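Local coordinates for teichoic acid biosynthesis protein F (Staphylococcus epidermidis, PDB 3L7I) that probably takes part in teichoic acid biosynthesis and carries, in its modelled part, two parallel beta sheets arranged as in GT-B enzymes, at residues V326-V330 and L331-N335; S368-Y371 and I372-M376; T546-D549 and D550-V553. All coordinates share one frame; numbering follows the deposited sequence.

From the N terminus the chain first reaches interaction 1, where helix 316-331 ends and the connection to helix 336-344 begins. Interaction 2 follows within helix 367-379, which connects strand 354-358 to its neighbour 384-389 in the seven-stranded sheet. Interaction 3 comes last, in the loop that leaves strand 539-543 of the six-stranded sheet. Each joins consecutive residues, so each closes a local turn rather than a long loop; the three run in series, and none nests in or crosses another. They are also apart in space: the centres of interactions 1 and 2 are about 37 Å apart, and interactions 2 and 3 lie on opposite sides of the chain's centre.

Interaction 1 (V326-V330 and L331-N335); sequences VKNIV and LRRKN. With SO4 (sulfate ion), chain F.
A small anion site sits at the C-terminal end of helix 316-331, where K327 and R333 converge on one sulfate ion, probably taken from the crystallisation liquor. K327 NZ donates to sulfate O4 at 3.1 Å and more weakly to O3, its chain bending at chi3 (54°) to bring the amine there. R333 NH2 donates to sulfate O1 at 3.2 Å with an N-H...O angle of 162°, and O1 lies in the guanidinium plane at its edge. A weak bond of 3.5 Å from R333 NH1 to sulfate O4 makes that oxygen common to both side chains.

The end of the helix gives R333 this position. L331 N still makes the helical bond to K327 O, at 2.8 Å, but R332 has a positive phi (68°) and leaves the helical path, its N making a weak bond to I329 O. The chain therefore turns back, and R333 CB comes to 3.3 Å from N328 OD1, the two side chains crossing at about a right angle. N328 ND2 is held by S339 OG of the next helix. L331 CD1 also lies against K327 CG at 4.2 Å. R320 of a second subunit also bonds the sulfate, while L340 of a third subunit covers I329 and V330.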
loop_
_atom_site.group_PDB
_atom_site.type_symbol
_atom_site.label_atom_id
_atom_site.label_comp_id
_atom_site.label_asym_id
_atom_site.label_seq_id
_atom_site.Cartn_x
_atom_site.Cartn_y
_atom_site.Cartn_z
ATOM N N VAL A 326 6.939 6.548 -3.379
ATOM C CA VAL A 326 7.088 5.107 -3.351
ATOM C C VAL A 326 6.857 4.617 -4.750
ATOM O O VAL A 326 7.668 3.860 -5.287
ATOM C CB VAL A 326 6.053 4.417 -2.447
ATOM C CG1 VAL A 326 6.106 2.869 -2.621
ATOM C CG2 VAL A 326 6.240 4.817 -0.986
ATOM N N LYS A 327 5.741 5.056 -5.331
ATOM C CA LYS A 327 5.418 4.747 -6.718
ATOM C C LYS A 327 6.634 4.981 -7.623
ATOM O O LYS A 327 7.112 4.044 -8.256
ATOM C CB LYS A 327 4.185 5.541 -7.203
ATOM C CG LYS A 327 3.604 5.068 -8.544
ATOM C CD LYS A 327 2.266 5.701 -8.866
ATOM C CE LYS A 327 2.318 7.249 -8.809
ATOM N NZ LYS A 327 1.033 7.955 -9.259
ATOM N N ASN A 328 7.152 6.205 -7.664
ATOM C CA ASN A 328 8.297 6.494 -8.520
ATOM C C ASN A 328 9.557 5.675 -8.220
ATOM O O ASN A 328 10.293 5.282 -9.140
ATOM C CB ASN A 328 8.643 7.970 -8.463
ATOM C CG ASN A 328 7.614 8.829 -9.151
ATOM O OD1 ASN A 328 6.853 8.351 -10.021
ATOM N ND2 ASN A 328 7.565 10.110 -8.762
ATOM N N ILE A 329 9.830 5.428 -6.946
ATOM C CA ILE A 329 10.970 4.593 -6.632
ATOM C C ILE A 329 10.799 3.152 -7.145
ATOM O O ILE A 329 11.677 2.618 -7.812
ATOM C CB ILE A 329 11.329 4.559 -5.129
ATOM C CG1 ILE A 329 12.541 5.438 -4.853
ATOM C CG2 ILE A 329 11.797 3.173 -4.762
ATOM C CD1 ILE A 329 12.235 6.836 -4.697
ATOM N N VAL A 330 9.697 2.502 -6.815
ATOM C CA VAL A 330 9.561 1.102 -7.214
ATOM C C VAL A 330 9.354 0.947 -8.712
ATOM O O VAL A 330 9.795 -0.031 -9.294
ATOM C CB VAL A 330 8.402 0.439 -6.503
ATOM C CG1 VAL A 330 8.145 -0.944 -7.079
ATOM C CG2 VAL A 330 8.678 0.416 -5.022
ATOM N N LEU A 331 8.659 1.906 -9.323
ATOM C CA LEU A 331 8.386 1.848 -10.758
ATOM C C LEU A 331 9.558 2.328 -11.608
ATOM O O LEU A 331 9.556 2.132 -12.842
ATOM C CB LEU A 331 7.093 2.573 -11.125
ATOM C CG LEU A 331 5.926 1.717 -10.659
ATOM C CD1 LEU A 331 4.635 2.101 -11.298
ATOM C CD2 LEU A 331 6.244 0.260 -10.928
ATOM N N ARG A 332 10.558 2.926 -10.954
ATOM C CA ARG A 332 11.761 3.354 -11.644
ATOM C C ARG A 332 11.495 4.520 -12.615
ATOM O O ARG A 332 12.269 4.756 -13.540
ATOM C CB ARG A 332 12.385 2.155 -12.348
ATOM C CG ARG A 332 13.122 1.236 -11.380
ATOM C CD ARG A 332 13.044 -0.241 -11.792
ATOM N NE ARG A 332 13.299 -0.478 -13.223
ATOM C CZ ARG A 332 13.017 -1.617 -13.862
ATOM N NH1 ARG A 332 12.468 -2.640 -13.203
ATOM N NH2 ARG A 332 13.278 -1.736 -15.162
ATOM N N ARG A 333 10.375 5.216 -12.379
ATOM C CA ARG A 333 10.028 6.485 -13.001
ATOM C C ARG A 333 11.182 7.500 -12.846
ATOM O O ARG A 333 11.896 7.510 -11.847
ATOM C CB ARG A 333 8.735 7.047 -12.370
ATOM C CG ARG A 333 7.390 6.713 -13.060
ATOM C CD ARG A 333 7.317 5.253 -13.389
ATOM N NE ARG A 333 6.003 4.674 -13.741
ATOM C CZ ARG A 333 4.795 5.203 -13.518
ATOM N NH1 ARG A 333 4.663 6.395 -12.941
ATOM N NH2 ARG A 333 3.708 4.518 -13.887
ATOM N N LYS A 334 11.349 8.364 -13.841
ATOM C CA LYS A 334 12.448 9.324 -13.858
ATOM C C LYS A 334 12.126 10.505 -12.964
ATOM O O LYS A 334 12.995 11.296 -12.611
ATOM C CB LYS A 334 12.683 9.802 -15.289
ATOM C CG LYS A 334 14.042 10.417 -15.549
ATOM C CD LYS A 334 14.401 10.329 -17.027
ATOM C CE LYS A 334 15.805 10.861 -17.299
ATOM N NZ LYS A 334 16.337 10.386 -18.617
ATOM N N ASN A 335 10.858 10.626 -12.608
ATOM C CA ASN A 335 10.425 11.704 -11.742
ATOM C C ASN A 335 10.720 11.384 -10.284
ATOM O O ASN A 335 10.278 12.085 -9.361
ATOM C CB ASN A 335 8.942 11.970 -11.929
ATOM C CG ASN A 335 8.665 12.917 -13.064
ATOM O OD1 ASN A 335 9.576 13.507 -13.640
ATOM N ND2 ASN A 335 7.394 13.078 -13.390
HETATM S S SO4 F . 0.181 6.232 -12.500
HETATM O O1 SO4 F . 0.643 5.094 -13.282
HETATM O O2 SO4 F . -0.871 6.931 -13.234
HETATM O O3 SO4 F . -0.381 5.739 -11.240
HETATM O O4 SO4 F . 1.326 7.122 -12.270
#

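Interaction 2 (S368-Y371 and I372-M376); sequences SPKY and IYEYM
I372 is bound to S368 one helical turn earlier, its N donating to S368 O at 3.0 Å. A chi1 of -67° turns CG1 of I372 back over the preceding turn, 3.2 Å from that same S368 O.

At Y373 the backbone N donates to P369 O at 2.9 Å, whereas the side chain leaves the preceding turn: CG is anti to the backbone N (chi1 169°), and Y373 touches that turn mainly through CB, which lies against the carbonyl oxygens of P369 and K370. The ring goes on to meet W387 edge-to-face, and OH is hydrogen-bonded to P398 O and A401 N.

The backbone bonds belong to helix 367-379, the crossover helix of a beta-alpha-beta unit whose strands, 354-358 and 384-389, lie in the seven-stranded parallel sheet. I372 faces that sheet through F357 and also touches I710 of helix 706-721.

E374 N donates to K370 O at 2.8 Å, and E374 CG lies 3.2 Å from the same oxygen. Beyond CG the chain is extended, crossing the stretched K370 side chain obliquely until OE2 is 3.8 Å from K370 CE. The charged ends do not join: K370 NZ and E374 OE2 are 4.4 Å apart, longer than a salt bridge, and OE2 is hydrogen-bonded instead to Y365 OH.

Y375 repeats the pattern, its N donating to Y371 O at 3.0 Å while CB rests on that carbonyl oxygen. Its ring leads away from Y371 to stack on Y379, with OH bonded to D712.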
loop_
_atom_site.group_PDB
_atom_site.type_symbol
_atom_site.label_atom_id
_atom_site.label_comp_id
_atom_site.label_asym_id
_atom_site.label_seq_id
_atom_site.Cartn_x
_atom_site.Cartn_y
_atom_site.Cartn_z
ATOM N N SER A 368 18.805 38.563 -20.065
ATOM C CA SER A 368 18.898 39.394 -18.890
ATOM C C SER A 368 19.456 38.679 -17.658
ATOM O O SER A 368 20.148 39.297 -16.852
ATOM C CB SER A 368 17.537 40.011 -18.590
ATOM O OG SER A 368 17.389 41.218 -19.295
ATOM N N PRO A 369 19.146 37.384 -17.484
ATOM C CA PRO A 369 19.828 36.682 -16.390
ATOM C C PRO A 369 21.358 36.698 -16.554
ATOM O O PRO A 369 22.093 36.807 -15.552
ATOM C CB PRO A 369 19.296 35.257 -16.508
ATOM C CG PRO A 369 17.935 35.446 -17.076
ATOM C CD PRO A 369 18.067 36.576 -18.068
ATOM N N LYS A 370 21.822 36.588 -17.801
ATOM C CA LYS A 370 23.246 36.542 -18.058
ATOM C C LYS A 370 23.916 37.811 -17.510
ATOM O O LYS A 370 24.919 37.728 -16.778
ATOM C CB LYS A 370 23.535 36.330 -19.552
ATOM C CG LYS A 370 24.911 36.879 -20.029
ATOM C CD LYS A 370 25.299 36.345 -21.410
ATOM C CE LYS A 370 26.296 37.255 -22.143
ATOM N NZ LYS A 370 26.963 36.557 -23.303
ATOM N N TYR A 371 23.340 38.971 -17.835
ATOM C CA TYR A 371 23.902 40.253 -17.416
ATOM C C TYR A 371 23.754 40.534 -15.918
ATOM O O TYR A 371 24.640 41.139 -15.311
ATOM C CB TYR A 371 23.335 41.395 -18.261
ATOM C CG TYR A 371 23.828 41.324 -19.685
ATOM C CD1 TYR A 371 23.198 40.509 -20.615
ATOM C CD2 TYR A 371 24.945 42.047 -20.094
ATOM C CE1 TYR A 371 23.656 40.424 -21.910
ATOM C CE2 TYR A 371 25.409 41.970 -21.383
ATOM C CZ TYR A 371 24.761 41.153 -22.288
ATOM O OH TYR A 371 25.220 41.070 -23.579
ATOM N N ILE A 372 22.649 40.095 -15.320
ATOM C CA ILE A 372 22.496 40.227 -13.883
ATOM C C ILE A 372 23.660 39.473 -13.251
ATOM O O ILE A 372 24.327 39.989 -12.351
ATOM C CB ILE A 372 21.112 39.706 -13.380
ATOM C CG1 ILE A 372 19.988 40.615 -13.893
ATOM C CG2 ILE A 372 21.063 39.625 -11.852
ATOM C CD1 ILE A 372 18.574 40.089 -13.605
ATOM N N TYR A 373 23.932 38.281 -13.779
ATOM C CA TYR A 373 25.010 37.422 -13.278
ATOM C C TYR A 373 26.401 38.008 -13.484
ATOM O O TYR A 373 27.216 38.023 -12.558
ATOM C CB TYR A 373 24.952 36.033 -13.910
ATOM C CG TYR A 373 26.170 35.179 -13.645
ATOM C CD1 TYR A 373 26.435 34.690 -12.374
ATOM C CD2 TYR A 373 27.050 34.853 -14.672
ATOM C CE1 TYR A 373 27.547 33.897 -12.124
ATOM C CE2 TYR A 373 28.165 34.058 -14.438
ATOM C CZ TYR A 373 28.405 33.580 -13.160
ATOM O OH TYR A 373 29.503 32.789 -12.924
ATOM N N GLU A 374 26.686 38.497 -14.684
ATOM C CA GLU A 374 28.011 39.058 -14.924
ATOM C C GLU A 374 28.282 40.290 -14.040
ATOM O O GLU A 374 29.434 40.560 -13.654
ATOM C CB GLU A 374 28.226 39.334 -16.415
ATOM C CG GLU A 374 28.072 38.063 -17.247
ATOM C CD GLU A 374 28.606 38.174 -18.668
ATOM O OE1 GLU A 374 28.831 39.322 -19.118
ATOM O OE2 GLU A 374 28.790 37.113 -19.327
ATOM N N TYR A 375 27.227 41.025 -13.702
ATOM C CA TYR A 375 27.399 42.186 -12.853
ATOM C C TYR A 375 27.708 41.718 -11.458
ATOM O O TYR A 375 28.583 42.256 -10.801
ATOM C CB TYR A 375 26.152 43.059 -12.825
ATOM C CG TYR A 375 26.201 44.103 -11.730
ATOM C CD1 TYR A 375 26.720 45.377 -11.971
ATOM C CD2 TYR A 375 25.751 43.807 -10.449
ATOM C CE1 TYR A 375 26.775 46.329 -10.969
ATOM C CE2 TYR A 375 25.798 44.744 -9.445
ATOM C CZ TYR A 375 26.311 46.001 -9.707
ATOM O OH TYR A 375 26.347 46.920 -8.689
ATOM N N MET A 376 26.988 40.712 -10.991
ATOM C CA MET A 376 27.217 40.228 -9.634
ATOM C C MET A 376 28.577 39.545 -9.460
ATOM O O MET A 376 29.196 39.659 -8.415
ATOM C CB MET A 376 26.073 39.328 -9.174
ATOM C CG MET A 376 24.821 40.114 -8.922
ATOM S SD MET A 376 23.554 39.130 -8.152
ATOM C CE MET A 376 24.102 39.056 -6.440
#

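Interaction 3 (T546-D549 and D550-V553); sequences TWRD and DEFV
D549, D550 and E551 form a short 3-10 turn, closed where F552 N donates to D549 O at 3.1 Å from above the carbonyl plane, 56° out of it. The turn brings W547 and F552 together on the surface. W547 CH2 is 3.7 Å from F552 CD1, which lies in the indole plane at its edge, and W547 CZ2 is 3.9 Å from F552 CB; the contact is made by the CZ2-CH2 side of the six-membered ring. W547 CG stands anti to the backbone N (chi1 162°), carrying that side to the phenylalanine, and the two side chains cross at a slant.

R548, just before the turn, and E551 within it run alongside each other in the same direction, with guanidinium and carboxylate planes 31° apart. R548 NE and E551 OE2 are 4.4 Å apart; OE2 stands far from the plane of the guanidinium, so no N-H is directed to it, and any attraction is probably electrostatic only. R548 is instead held by salt bridges to D622 and D643, and E551 OE2 by Y642 OH. The turn lies in the loop between strand 539-543 and helix 566-573, with L586 of helix 585-588 touching both W547 and F552.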
loop_
_atom_site.group_PDB
_atom_site.type_symbol
_atom_site.label_atom_id
_atom_site.label_comp_id
_atom_site.label_asym_id
_atom_site.label_seq_id
_atom_site.Cartn_x
_atom_site.Cartn_y
_atom_site.Cartn_z
ATOM N N THR A 546 9.620 37.034 -37.615
ATOM C CA THR A 546 9.046 35.998 -36.754
ATOM C C THR A 546 8.705 34.727 -37.520
ATOM O O THR A 546 8.548 34.739 -38.743
ATOM C CB THR A 546 7.763 36.444 -36.056
ATOM O OG1 THR A 546 6.976 37.209 -36.973
ATOM C CG2 THR A 546 8.095 37.249 -34.815
ATOM N N TRP A 547 8.555 33.644 -36.758
ATOM C CA TRP A 547 8.224 32.337 -37.299
ATOM C C TRP A 547 6.784 32.316 -37.768
ATOM O O TRP A 547 5.938 33.032 -37.230
ATOM C CB TRP A 547 8.476 31.249 -36.256
ATOM C CG TRP A 547 7.786 29.975 -36.571
ATOM C CD1 TRP A 547 6.492 29.663 -36.295
ATOM C CD2 TRP A 547 8.333 28.846 -37.241
ATOM N NE1 TRP A 547 6.199 28.410 -36.744
ATOM C CE2 TRP A 547 7.316 27.880 -37.336
ATOM C CE3 TRP A 547 9.584 28.553 -37.782
ATOM C CZ2 TRP A 547 7.505 26.641 -37.933
ATOM C CZ3 TRP A 547 9.775 27.320 -38.380
ATOM C CH2 TRP A 547 8.741 26.379 -38.449
ATOM N N ARG A 548 6.526 31.494 -38.783
ATOM C CA ARG A 548 5.194 31.329 -39.350
ATOM C C ARG A 548 4.918 29.868 -39.722
ATOM O O ARG A 548 5.568 29.308 -40.610
ATOM C CB ARG A 548 5.036 32.229 -40.582
ATOM C CG ARG A 548 4.799 33.680 -40.233
ATOM C CD ARG A 548 5.061 34.577 -41.405
ATOM N NE ARG A 548 6.377 35.205 -41.342
ATOM C CZ ARG A 548 6.588 36.519 -41.259
ATOM N NH1 ARG A 548 5.568 37.360 -41.234
ATOM N NH2 ARG A 548 7.827 36.991 -41.208
ATOM N N ASP A 549 3.952 29.257 -39.042
ATOM C CA ASP A 549 3.579 27.863 -39.291
ATOM C C ASP A 549 3.234 27.639 -40.759
ATOM O O ASP A 549 3.524 26.591 -41.332
ATOM C CB ASP A 549 2.383 27.478 -38.424
ATOM C CG ASP A 549 2.424 28.128 -37.051
ATOM O OD1 ASP A 549 2.505 29.379 -36.969
ATOM O OD2 ASP A 549 2.368 27.385 -36.049
ATOM N N ASP A 550 2.612 28.647 -41.354
ATOM C CA ASP A 550 2.187 28.620 -42.748
ATOM C C ASP A 550 3.312 28.235 -43.720
ATOM O O ASP A 550 3.061 27.936 -44.888
ATOM C CB ASP A 550 1.631 30.003 -43.131
ATOM C CG ASP A 550 0.722 30.601 -42.047
ATOM O OD1 ASP A 550 -0.242 29.913 -41.628
ATOM O OD2 ASP A 550 0.965 31.760 -41.626
ATOM N N GLU A 551 4.551 28.245 -43.245
ATOM C CA GLU A 551 5.683 28.119 -44.156
ATOM C C GLU A 551 6.541 26.876 -43.923
ATOM O O GLU A 551 7.459 26.592 -44.693
ATOM C CB GLU A 551 6.536 29.390 -44.113
ATOM C CG GLU A 551 5.763 30.652 -44.491
ATOM C CD GLU A 551 6.632 31.901 -44.528
ATOM O OE1 GLU A 551 7.768 31.856 -43.992
ATOM O OE2 GLU A 551 6.176 32.925 -45.093
ATOM N N PHE A 552 6.234 26.139 -42.862
ATOM C CA PHE A 552 6.924 24.886 -42.577
ATOM C C PHE A 552 6.339 23.762 -43.417
ATOM O O PHE A 552 5.146 23.473 -43.331
ATOM C CB PHE A 552 6.801 24.539 -41.096
ATOM C CG PHE A 552 7.462 23.237 -40.714
ATOM C CD1 PHE A 552 8.799 23.204 -40.340
ATOM C CD2 PHE A 552 6.740 22.049 -40.714
ATOM C CE1 PHE A 552 9.403 22.011 -39.977
ATOM C CE2 PHE A 552 7.339 20.857 -40.357
ATOM C CZ PHE A 552 8.671 20.837 -39.985
ATOM N N VAL A 553 7.186 23.129 -44.224
ATOM C CA VAL A 553 6.749 22.057 -45.114
ATOM C C VAL A 553 7.839 20.991 -45.309
ATOM O O VAL A 553 9.002 21.225 -44.983
ATOM C CB VAL A 553 6.306 22.619 -46.496
ATOM C CG1 VAL A 553 4.843 23.081 -46.449
ATOM C CG2 VAL A 553 7.231 23.748 -46.946
#